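Local structure of LAS seventeen-binding protein 3 (Saccharomyces cerevisiae, 1OOT) at residues Y10-E15 with I51-Y56; G18-R23 with G43-R48. The protein interacts with LAS17 and probably binds actin filaments and phosphatidylinositol, the part described here being its C-terminal SH3 domain. All coordinates share one frame; numbering follows the deposited sequence. Where two conformers were deposited one is given.

Contact 1 (Y10-E15 with I51-Y56); sequences YSFAGE and IFPANY
Y10 and Y56 bring the two backbones closest, with CA atoms 5.6 Å apart, as the start of the RT loop passes the end of strand 48-53 and the 3-10 turn 54-56. F12 carries the contact. Its CG lies anti to the backbone N (chi1 175°), which directs the ring at P53. The CD of P53 stands over the middle of one ring face, 3.6 Å from the centroid and only 8° off the normal, a CH-pi contact. P53 has two conformers, so its exact placing is less certain. The backbone N of G14 lies over the opposite face, so the phenyl is clasped between its own loop and the proline. Near the ring plane, CE2 of F12 meets the carbonyl O of I51 at 3.8 Å, and the same carbon touches F52 CB at 3.9 Å.

Y56 meets F12 at the root of its side chain, the rings almost perpendicular, with CD2 of Y56 on CB of F12 at 3.9 Å. The carbonyl O of S11 lies at the edge of the tyrosine, 3.4 Å from CE2 of Y56. The CG of P53 lies over the centre of one Y56 face, so that in this conformer the proline lies between the two aromatic rings. An alanine in place of F12 would keep the CB that meets Y56 but would probably leave P53 CD without its CH-pi partner and open a gap between the proline and the G14 backbone.

Y10 offers its CB to Y56 while its phenol leads away. Cohesion is thus apolar and CH-pi, and Y10, F12, P53 and Y56 take the places of residues lining the peptide-binding face in other SH3 domains, consistent with recognition of proline-rich partners.

Contact 2 (G18-R23 with G43-R48); sequences GDLPFR and GRVNGR
The distal hairpin of the SH3 domain, closed by a type I' turn from V45 to R48, packs against L20 and P21 on the returning arm of the RT loop. L20 drives its branched end into the hairpin. With CG anti to the backbone N (chi1 176°), its two methyls part over the two strands: CD2 of L20 packs on the G43 backbone, 3.6 Å from G43 C, and CD1 of L20 lies 3.4 Å from the carbonyl O of R48. That oxygen also accepts the V45 N-H inside the hairpin. I28 and F52 also touch L20 within the domain core.

Further along, CG1 of V45 touches F22 CB at 4.0 Å. On the outer side, the R48 chain runs extended from CG to NE across the proline ring, nearly at right angles, with its CD 3.7 Å from P21 CG.

A single water ties the polar groups together. It donates to P21 O at 2.6 Å and to V45 O at 2.9 Å. It accepts from N46 ND2 and, at 3.1 Å, from R48 NH1. It sits in the plane of the guanidinium, at its edge. Two donated and two accepted bonds fix its orientation, and the water bridges the P21 carbonyl to the V45 carbonyl and the N46 and R48 side chains of the hairpin. N46 ND2 also reaches OD2 of D26, which is likely to steady the amide.

N46 and G47 take positive phi (63° and 82°) in the corner positions, as a type I' turn requires. This tight two-residue corner joining strands 40-45 and 48-53 is the distal loop characteristic of the SH3 barrel.

In the fold
Contact 2 is nested within the chain loop closed by contact 1, and their centres lie 9 Å apart. The two arms of the RT loop supply one segment to each, joined by a backbone bond from F12 N to F22 O of 2.8 Å. Strand 48-53 makes the second link: L20 N bonds I51 O, also at 2.8 Å. Between the contacts, F12 CD2 packs on L20 O at 3.1 Å, and the rings of F22 and F52 meet in the core. Contact 1 faces what is, by comparison with other SH3 domains, probably the peptide-binding surface, lined also by W40; contact 2 anchors the same loop on the distal hairpin.

Contact 1 (Y10-E15 with I51-Y56)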
loop_
_atom_site.group_PDB
_atom_site.type_symbol
_atom_site.label_atom_id
_atom_site.label_comp_id
_atom_site.label_asym_id
_atom_site.label_seq_id
_atom_site.Cartn_x
_atom_site.Cartn_y
_atom_site.Cartn_z
ATOM N N TYR A 10 1.819 -9.533 0.323
ATOM C CA TYR A 10 2.988 -9.713 1.208
ATOM C C TYR A 10 3.019 -8.522 2.155
ATOM O O TYR A 10 2.470 -7.442 1.870
ATOM C CB TYR A 10 4.291 -9.758 0.359
ATOM C CG TYR A 10 4.710 -11.084 -0.233
ATOM C CD1 TYR A 10 4.481 -12.281 0.395
ATOM C CD2 TYR A 10 5.379 -11.118 -1.445
ATOM C CE1 TYR A 10 4.942 -13.448 -0.112
ATOM C CE2 TYR A 10 5.852 -12.274 -1.971
ATOM C CZ TYR A 10 5.591 -13.490 -1.337
ATOM O OH TYR A 10 6.099 -14.693 -1.807
ATOM N N SER A 11 3.597 -8.783 3.321
ATOM C CA SER A 11 3.884 -7.719 4.279
ATOM C C SER A 11 4.938 -6.749 3.793
ATOM O O SER A 11 5.791 -7.089 2.970
ATOM C CB SER A 11 4.303 -8.272 5.625
ATOM O OG SER A 11 3.348 -9.201 6.098
ATOM N N PHE A 12 4.858 -5.519 4.269
ATOM C CA PHE A 12 5.862 -4.505 3.923
ATOM C C PHE A 12 6.233 -3.828 5.232
ATOM O O PHE A 12 5.392 -3.217 5.889
ATOM C CB PHE A 12 5.228 -3.529 2.947
ATOM C CG PHE A 12 6.109 -2.358 2.607
ATOM C CD1 PHE A 12 7.451 -2.511 2.191
ATOM C CD2 PHE A 12 5.629 -1.085 2.725
ATOM C CE1 PHE A 12 8.250 -1.391 1.876
ATOM C CE2 PHE A 12 6.409 0.009 2.406
ATOM C CZ PHE A 12 7.717 -0.126 2.014
ATOM N N ALA A 13 7.518 -3.882 5.592
ATOM C CA ALA A 13 7.947 -3.331 6.872
ATOM C C ALA A 13 7.948 -1.846 6.875
ATOM O O ALA A 13 7.828 -1.250 7.914
ATOM C CB ALA A 13 9.339 -3.846 7.252
ATOM N N GLY A 14 8.114 -1.216 5.719
ATOM C CA GLY A 14 7.987 0.221 5.630
ATOM C C GLY A 14 8.940 0.913 6.603
ATOM O O GLY A 14 8.528 1.820 7.339
ATOM N N GLU A 15 10.205 0.523 6.529
ATOM C CA GLU A 15 11.225 1.055 7.458
ATOM C C GLU A 15 11.670 2.519 7.215
ATOM O O GLU A 15 12.215 3.146 8.133
ATOM C CB GLU A 15 12.452 0.133 7.451
ATOM C CG GLU A 15 12.161 -1.253 8.044
ATOM C CD GLU A 15 13.308 -2.268 7.878
ATOM O OE1 GLU A 15 14.337 -1.965 7.192
ATOM O OE2 GLU A 15 13.160 -3.404 8.427
ATOM N N ILE A 51 3.583 5.782 1.496
ATOM C CA ILE A 51 3.763 5.157 0.200
ATOM C C ILE A 51 4.271 3.732 0.338
ATOM O O ILE A 51 4.868 3.331 1.359
ATOM C CB ILE A 51 4.672 5.976 -0.710
ATOM C CG1 ILE A 51 6.051 6.186 -0.100
ATOM C CG2 ILE A 51 4.002 7.305 -1.008
ATOM C CD1 ILE A 51 7.088 6.792 -1.113
ATOM N N PHE A 52 3.983 2.935 -0.648
ATOM C CA PHE A 52 4.334 1.518 -0.615
ATOM C C PHE A 52 4.502 0.981 -2.042
ATOM O O PHE A 52 3.894 1.522 -2.978
ATOM C CB PHE A 52 3.279 0.737 0.132
ATOM C CG PHE A 52 1.909 0.775 -0.541
ATOM C CD1 PHE A 52 1.555 -0.201 -1.418
ATOM C CD2 PHE A 52 1.031 1.836 -0.347
ATOM C CE1 PHE A 52 0.345 -0.151 -2.085
ATOM C CE2 PHE A 52 -0.167 1.928 -0.998
ATOM C CZ PHE A 52 -0.521 0.903 -1.860
ATOM N N PRO A 53 5.188 -0.152 -2.188
ATOM C CA PRO A 53 5.334 -0.766 -3.521
ATOM C C PRO A 53 4.015 -1.409 -3.963
ATOM O O PRO A 53 3.470 -2.308 -3.296
ATOM C CB PRO A 53 6.395 -1.848 -3.304
ATOM C CG PRO A 53 6.403 -2.123 -1.842
ATOM C CD PRO A 53 5.905 -0.907 -1.150
ATOM N N ALA A 54 3.496 -0.937 -5.085
ATOM C CA ALA A 54 2.186 -1.328 -5.467
ATOM C C ALA A 54 2.113 -2.783 -5.839
ATOM O O ALA A 54 1.005 -3.374 -5.818
ATOM C CB ALA A 54 1.695 -0.488 -6.591
ATOM N N ASN A 55 3.230 -3.392 -6.195
ATOM C CA ASN A 55 3.169 -4.799 -6.595
ATOM C C ASN A 55 2.795 -5.705 -5.444
ATOM O O ASN A 55 2.321 -6.824 -5.662
ATOM C CB ASN A 55 4.481 -5.249 -7.252
ATOM C CG ASN A 55 5.682 -4.891 -6.423
ATOM O OD1 ASN A 55 6.002 -3.697 -6.254
ATOM N ND2 ASN A 55 6.374 -5.909 -5.907
ATOM N N TYR A 56 3.007 -5.226 -4.211
ATOM C CA TYR A 56 2.665 -6.007 -3.028
ATOM C C TYR A 56 1.173 -6.155 -2.751
ATOM O O TYR A 56 0.812 -6.861 -1.812
ATOM C CB TYR A 56 3.303 -5.432 -1.799
ATOM C CG TYR A 56 4.784 -5.557 -1.580
ATOM C CD1 TYR A 56 5.652 -5.673 -2.592
ATOM C CD2 TYR A 56 5.273 -5.685 -0.296
ATOM C CE1 TYR A 56 7.036 -5.769 -2.365
ATOM C CE2 TYR A 56 6.622 -5.793 -0.051
ATOM C CZ TYR A 56 7.497 -5.753 -1.094
ATOM O OH TYR A 56 8.864 -5.895 -0.918
#

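Contact 2 (G18-R23 with G43-R48)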
loop_
_atom_site.group_PDB
_atom_site.type_symbol
_atom_site.label_atom_id
_atom_site.label_comp_id
_atom_site.label_asym_id
_atom_site.label_seq_id
_atom_site.Cartn_x
_atom_site.Cartn_y
_atom_site.Cartn_z
ATOM N N GLY A 18 8.170 8.074 5.455
ATOM C CA GLY A 18 7.199 8.202 4.396
ATOM C C GLY A 18 6.558 6.898 3.933
ATOM O O GLY A 18 5.539 6.946 3.260
ATOM N N ASP A 19 7.131 5.758 4.265
ATOM C CA ASP A 19 6.587 4.473 3.902
ATOM C C ASP A 19 5.345 4.157 4.735
ATOM O O ASP A 19 5.247 4.471 5.933
ATOM C CB ASP A 19 7.515 3.297 4.152
ATOM C CG ASP A 19 8.782 3.275 3.297
ATOM O OD1 ASP A 19 8.917 4.004 2.300
ATOM O OD2 ASP A 19 9.685 2.416 3.629
ATOM N N LEU A 20 4.440 3.426 4.120
ATOM C CA LEU A 20 3.270 2.884 4.802
ATOM C C LEU A 20 3.531 1.397 5.091
ATOM O O LEU A 20 3.499 0.597 4.171
ATOM C CB LEU A 20 2.071 2.955 3.893
ATOM C CG LEU A 20 0.836 2.323 4.493
ATOM C CD1 LEU A 20 0.363 3.117 5.681
ATOM C CD2 LEU A 20 -0.284 2.129 3.439
ATOM N N PRO A 21 3.796 1.000 6.348
ATOM C CA PRO A 21 3.916 -0.419 6.676
ATOM C C PRO A 21 2.535 -1.109 6.678
ATOM O O PRO A 21 1.508 -0.452 6.892
ATOM C CB PRO A 21 4.477 -0.428 8.105
ATOM C CG PRO A 21 4.188 0.893 8.652
ATOM C CD PRO A 21 3.891 1.849 7.551
ATOM N N PHE A 22 2.541 -2.404 6.381
ATOM C CA PHE A 22 1.357 -3.210 6.505
ATOM C C PHE A 22 1.731 -4.690 6.550
ATOM O O PHE A 22 2.833 -5.106 6.225
ATOM C CB PHE A 22 0.362 -2.899 5.351
ATOM C CG PHE A 22 0.912 -2.961 3.983
ATOM C CD1 PHE A 22 1.208 -4.142 3.389
ATOM C CD2 PHE A 22 1.235 -1.785 3.323
ATOM C CE1 PHE A 22 1.704 -4.188 2.094
ATOM C CE2 PHE A 22 1.670 -1.834 2.001
ATOM C CZ PHE A 22 1.942 -3.044 1.423
ATOM N N ARG A 23 0.744 -5.505 6.924
ATOM C CA ARG A 23 0.931 -6.928 6.980
ATOM C C ARG A 23 0.130 -7.579 5.895
ATOM O O ARG A 23 -0.924 -7.074 5.488
ATOM C CB ARG A 23 0.479 -7.470 8.341
ATOM C CG ARG A 23 1.363 -7.004 9.464
ATOM C CD ARG A 23 2.857 -7.520 9.404
ATOM N NE ARG A 23 2.880 -8.996 9.435
ATOM C CZ ARG A 23 3.970 -9.748 9.490
ATOM N NH1 ARG A 23 5.187 -9.189 9.480
ATOM N NH2 ARG A 23 3.841 -11.079 9.539
ATOM N N GLY A 43 -1.224 5.299 0.205
ATOM C CA GLY A 43 -2.370 4.692 0.873
ATOM C C GLY A 43 -2.394 4.893 2.367
ATOM O O GLY A 43 -1.561 5.604 2.903
ATOM N N ARG A 44 -3.387 4.267 3.013
ATOM C CA ARG A 44 -3.459 4.322 4.450
ATOM C C ARG A 44 -4.064 3.043 4.967
ATOM O O ARG A 44 -4.906 2.406 4.289
ATOM C CB ARG A 44 -4.302 5.498 4.888
ATOM C CG ARG A 44 -5.730 5.487 4.418
ATOM C CD ARG A 44 -6.470 6.780 4.784
ATOM N NE ARG A 44 -7.898 6.627 4.526
ATOM C CZ ARG A 44 -8.728 7.572 4.131
ATOM N NH1 ARG A 44 -8.299 8.787 3.927
ATOM N NH2 ARG A 44 -10.025 7.264 3.951
ATOM N N VAL A 45 -3.602 2.674 6.168
ATOM C CA VAL A 45 -4.168 1.559 6.922
ATOM C C VAL A 45 -3.582 1.637 8.302
ATOM O O VAL A 45 -2.494 2.124 8.499
ATOM C CB VAL A 45 -3.897 0.197 6.222
ATOM C CG1 VAL A 45 -2.404 -0.187 6.221
ATOM C CG2 VAL A 45 -4.708 -0.937 6.870
ATOM N N ASN A 46 -4.313 1.161 9.274
ATOM C CA ASN A 46 -3.896 1.059 10.672
ATOM C C ASN A 46 -3.602 2.392 11.338
ATOM O O ASN A 46 -2.858 2.454 12.357
ATOM C CB ASN A 46 -2.656 0.153 10.806
ATOM C CG ASN A 46 -2.910 -1.285 10.387
ATOM O OD1 ASN A 46 -3.914 -1.881 10.770
ATOM N ND2 ASN A 46 -1.990 -1.846 9.566
ATOM N N GLY A 47 -4.190 3.458 10.793
ATOM C CA GLY A 47 -3.971 4.798 11.282
ATOM C C GLY A 47 -2.702 5.471 10.768
ATOM O O GLY A 47 -2.360 6.557 11.251
ATOM N N ARG A 48 -2.034 4.856 9.816
ATOM C CA ARG A 48 -0.827 5.397 9.211
ATOM C C ARG A 48 -1.127 5.731 7.753
ATOM O O ARG A 48 -2.023 5.118 7.134
ATOM C CB ARG A 48 0.288 4.357 9.267
ATOM C CG ARG A 48 0.693 3.928 10.639
ATOM C CD ARG A 48 1.932 3.054 10.661
ATOM N NE ARG A 48 2.174 2.555 12.025
ATOM C CZ ARG A 48 1.694 1.410 12.514
ATOM N NH1 ARG A 48 0.919 0.579 11.777
ATOM N NH2 ARG A 48 1.975 1.091 13.761
HETATM O O HOH W 1 0.010 0.632 8.762
#